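PDB 5UAM: ulvan Lyase-PL25 from Pseudoalteromonas sp. PLSV, which degrades ulvan, the main cell-wall polysaccharide of green seaweeds of the order Ulvales, as a polysaccharide lyase of family 25. Local coordinates for residues T213-V218 / Y239-D244. Sequence-based numbering, arbitrary orientation.
Sequences TDIDAV and YHVCWD. With ZN (zinc ion), chain D.
V218 and C242 face each other as an antiparallel hydrogen-bonded pair at the open end of a β hairpin in this β-propeller lyase, a worked example of strand pairing beside a metal site. The V218 amide donates to C242 O at 2.9 Å, and the C242 amide returns a longer bond to V218 O, 3.2 Å away. One step on, A217 and W243 form a non-hydrogen-bonded pair with CA atoms 4.1 Å apart, and A217 CA brings a C-H to the same C242 O. A third bond, nearly straight at 171°, runs from D244 N to D216 O just beyond the paired residues.

Packing is tight around buried A217, whose CB lies 3.4 Å from C242 O and also meets W243 CE3 and V241 CG1. I215 is partly exposed but still in contact with the indole: its chain crosses W243 at about a right angle, and CD1 touches CH2 at 3.8 Å. At the more solvent-exposed margin, the D216 side chain meets D244 through CB, 3.7 Å from OD2 of a carboxylate that forms salt bridges with R185 and R211.

On the sheet face shared by V218 and C242 sits a zinc ion, probably structural, also bound by H184 and H254. With SG anti to the backbone N (chi1 -172°), C242 binds zinc at 2.3 Å; H240, its ND1 hydrogen-bonded to E257 O, binds through NE2 at 2.0 Å.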
loop_
_atom_site.group_PDB
_atom_site.type_symbol
_atom_site.label_atom_id
_atom_site.label_comp_id
_atom_site.label_asym_id
_atom_site.label_seq_id
_atom_site.Cartn_x
_atom_site.Cartn_y
_atom_site.Cartn_z
ATOM N N THR A 213 18.407 2.466 -23.213
ATOM C CA THR A 213 19.226 2.614 -24.409
ATOM C C THR A 213 18.901 1.590 -25.488
ATOM O O THR A 213 19.446 1.688 -26.590
ATOM C CB THR A 213 20.715 2.512 -24.054
ATOM O OG1 THR A 213 20.971 1.236 -23.446
ATOM C CG2 THR A 213 21.101 3.622 -23.073
ATOM N N ASP A 214 18.028 0.619 -25.202
ATOM C CA ASP A 214 17.716 -0.454 -26.141
ATOM C C ASP A 214 16.323 -0.364 -26.743
ATOM O O ASP A 214 16.096 -0.931 -27.816
ATOM C CB ASP A 214 17.860 -1.815 -25.442
ATOM C CG ASP A 214 16.958 -1.953 -24.214
ATOM O OD1 ASP A 214 16.794 -0.984 -23.430
ATOM O OD2 ASP A 214 16.414 -3.061 -24.021
ATOM N N ILE A 215 15.386 0.317 -26.077
ATOM C CA ILE A 215 14.012 0.471 -26.543
ATOM C C ILE A 215 13.546 1.880 -26.199
ATOM O O ILE A 215 14.158 2.577 -25.389
ATOM C CB ILE A 215 13.063 -0.565 -25.901
ATOM C CG1 ILE A 215 13.073 -0.450 -24.368
ATOM C CG2 ILE A 215 13.456 -1.979 -26.335
ATOM C CD1 ILE A 215 12.033 -1.342 -23.683
ATOM N N ASP A 216 12.440 2.295 -26.823
ATOM C CA ASP A 216 11.896 3.644 -26.628
ATOM C C ASP A 216 10.964 3.662 -25.412
ATOM O O ASP A 216 9.737 3.756 -25.505
ATOM C CB ASP A 216 11.175 4.109 -27.887
ATOM C CG ASP A 216 12.115 4.344 -29.048
ATOM O OD1 ASP A 216 13.252 4.799 -28.812
ATOM O OD2 ASP A 216 11.711 4.078 -30.201
ATOM N N ALA A 217 11.587 3.573 -24.240
ATOM C CA ALA A 217 10.868 3.502 -22.979
ATOM C C ALA A 217 11.773 4.034 -21.880
ATOM O O ALA A 217 12.977 4.235 -22.075
ATOM C CB ALA A 217 10.439 2.065 -22.671
ATOM N N VAL A 218 11.173 4.252 -20.715
ATOM C CA VAL A 218 11.856 4.776 -19.539
ATOM C C VAL A 218 11.720 3.747 -18.426
ATOM O O VAL A 218 10.657 3.136 -18.258
ATOM C CB VAL A 218 11.241 6.132 -19.123
ATOM C CG1 VAL A 218 11.789 6.614 -17.782
ATOM C CG2 VAL A 218 11.492 7.167 -20.204
ATOM N N TYR A 239 8.934 -3.776 -11.837
ATOM C CA TYR A 239 9.437 -2.874 -12.867
ATOM C C TYR A 239 8.350 -2.539 -13.880
ATOM O O TYR A 239 7.678 -3.439 -14.391
ATOM C CB TYR A 239 10.627 -3.506 -13.573
ATOM C CG TYR A 239 11.149 -2.689 -14.734
ATOM C CD1 TYR A 239 11.972 -1.606 -14.523
ATOM C CD2 TYR A 239 10.852 -3.041 -16.044
ATOM C CE1 TYR A 239 12.460 -0.871 -15.580
ATOM C CE2 TYR A 239 11.341 -2.308 -17.117
ATOM C CZ TYR A 239 12.153 -1.224 -16.873
ATOM O OH TYR A 239 12.637 -0.506 -17.936
ATOM N N HIS A 240 8.199 -1.254 -14.175
ATOM C CA HIS A 240 7.270 -0.759 -15.187
ATOM C C HIS A 240 8.064 -0.374 -16.438
ATOM O O HIS A 240 8.958 0.482 -16.380
ATOM C CB HIS A 240 6.486 0.429 -14.617
ATOM C CG HIS A 240 5.682 1.189 -15.625
ATOM N ND1 HIS A 240 4.845 0.578 -16.535
ATOM C CD2 HIS A 240 5.574 2.518 -15.849
ATOM C CE1 HIS A 240 4.267 1.502 -17.284
ATOM N NE2 HIS A 240 4.682 2.691 -16.880
ATOM N N VAL A 241 7.754 -1.034 -17.555
ATOM C CA VAL A 241 8.247 -0.640 -18.876
ATOM C C VAL A 241 7.398 0.555 -19.287
ATOM O O VAL A 241 6.257 0.387 -19.721
ATOM C CB VAL A 241 8.112 -1.768 -19.905
ATOM C CG1 VAL A 241 8.859 -1.382 -21.191
ATOM C CG2 VAL A 241 8.562 -3.122 -19.352
ATOM N N CYS A 242 7.938 1.760 -19.163
ATOM C CA CYS A 242 7.153 2.966 -19.390
ATOM C C CYS A 242 7.403 3.426 -20.824
ATOM O O CYS A 242 8.328 4.190 -21.119
ATOM C CB CYS A 242 7.481 4.025 -18.346
ATOM S SG CYS A 242 6.374 5.443 -18.437
ATOM N N TRP A 243 6.550 2.960 -21.729
ATOM C CA TRP A 243 6.759 3.141 -23.159
ATOM C C TRP A 243 6.455 4.569 -23.594
ATOM O O TRP A 243 5.505 5.191 -23.107
ATOM C CB TRP A 243 5.827 2.210 -23.936
ATOM C CG TRP A 243 6.204 0.758 -23.901
ATOM C CD1 TRP A 243 5.642 -0.227 -23.126
ATOM C CD2 TRP A 243 7.219 0.124 -24.682
ATOM N NE1 TRP A 243 6.246 -1.435 -23.394
ATOM C CE2 TRP A 243 7.218 -1.245 -24.339
ATOM C CE3 TRP A 243 8.130 0.578 -25.638
ATOM C CZ2 TRP A 243 8.089 -2.162 -24.934
ATOM C CZ3 TRP A 243 8.993 -0.340 -26.225
ATOM C CH2 TRP A 243 8.976 -1.685 -25.854
ATOM N N ASP A 244 7.257 5.074 -24.529
ATOM C CA ASP A 244 6.928 6.318 -25.208
ATOM C C ASP A 244 5.659 6.118 -26.027
ATOM O O ASP A 244 5.355 5.008 -26.479
ATOM C CB ASP A 244 8.045 6.718 -26.185
ATOM C CG ASP A 244 9.323 7.159 -25.492
ATOM O OD1 ASP A 244 9.336 7.318 -24.250
ATOM O OD2 ASP A 244 10.321 7.352 -26.217
HETATM ZN ZN ZN D . 4.417 4.564 -17.646
#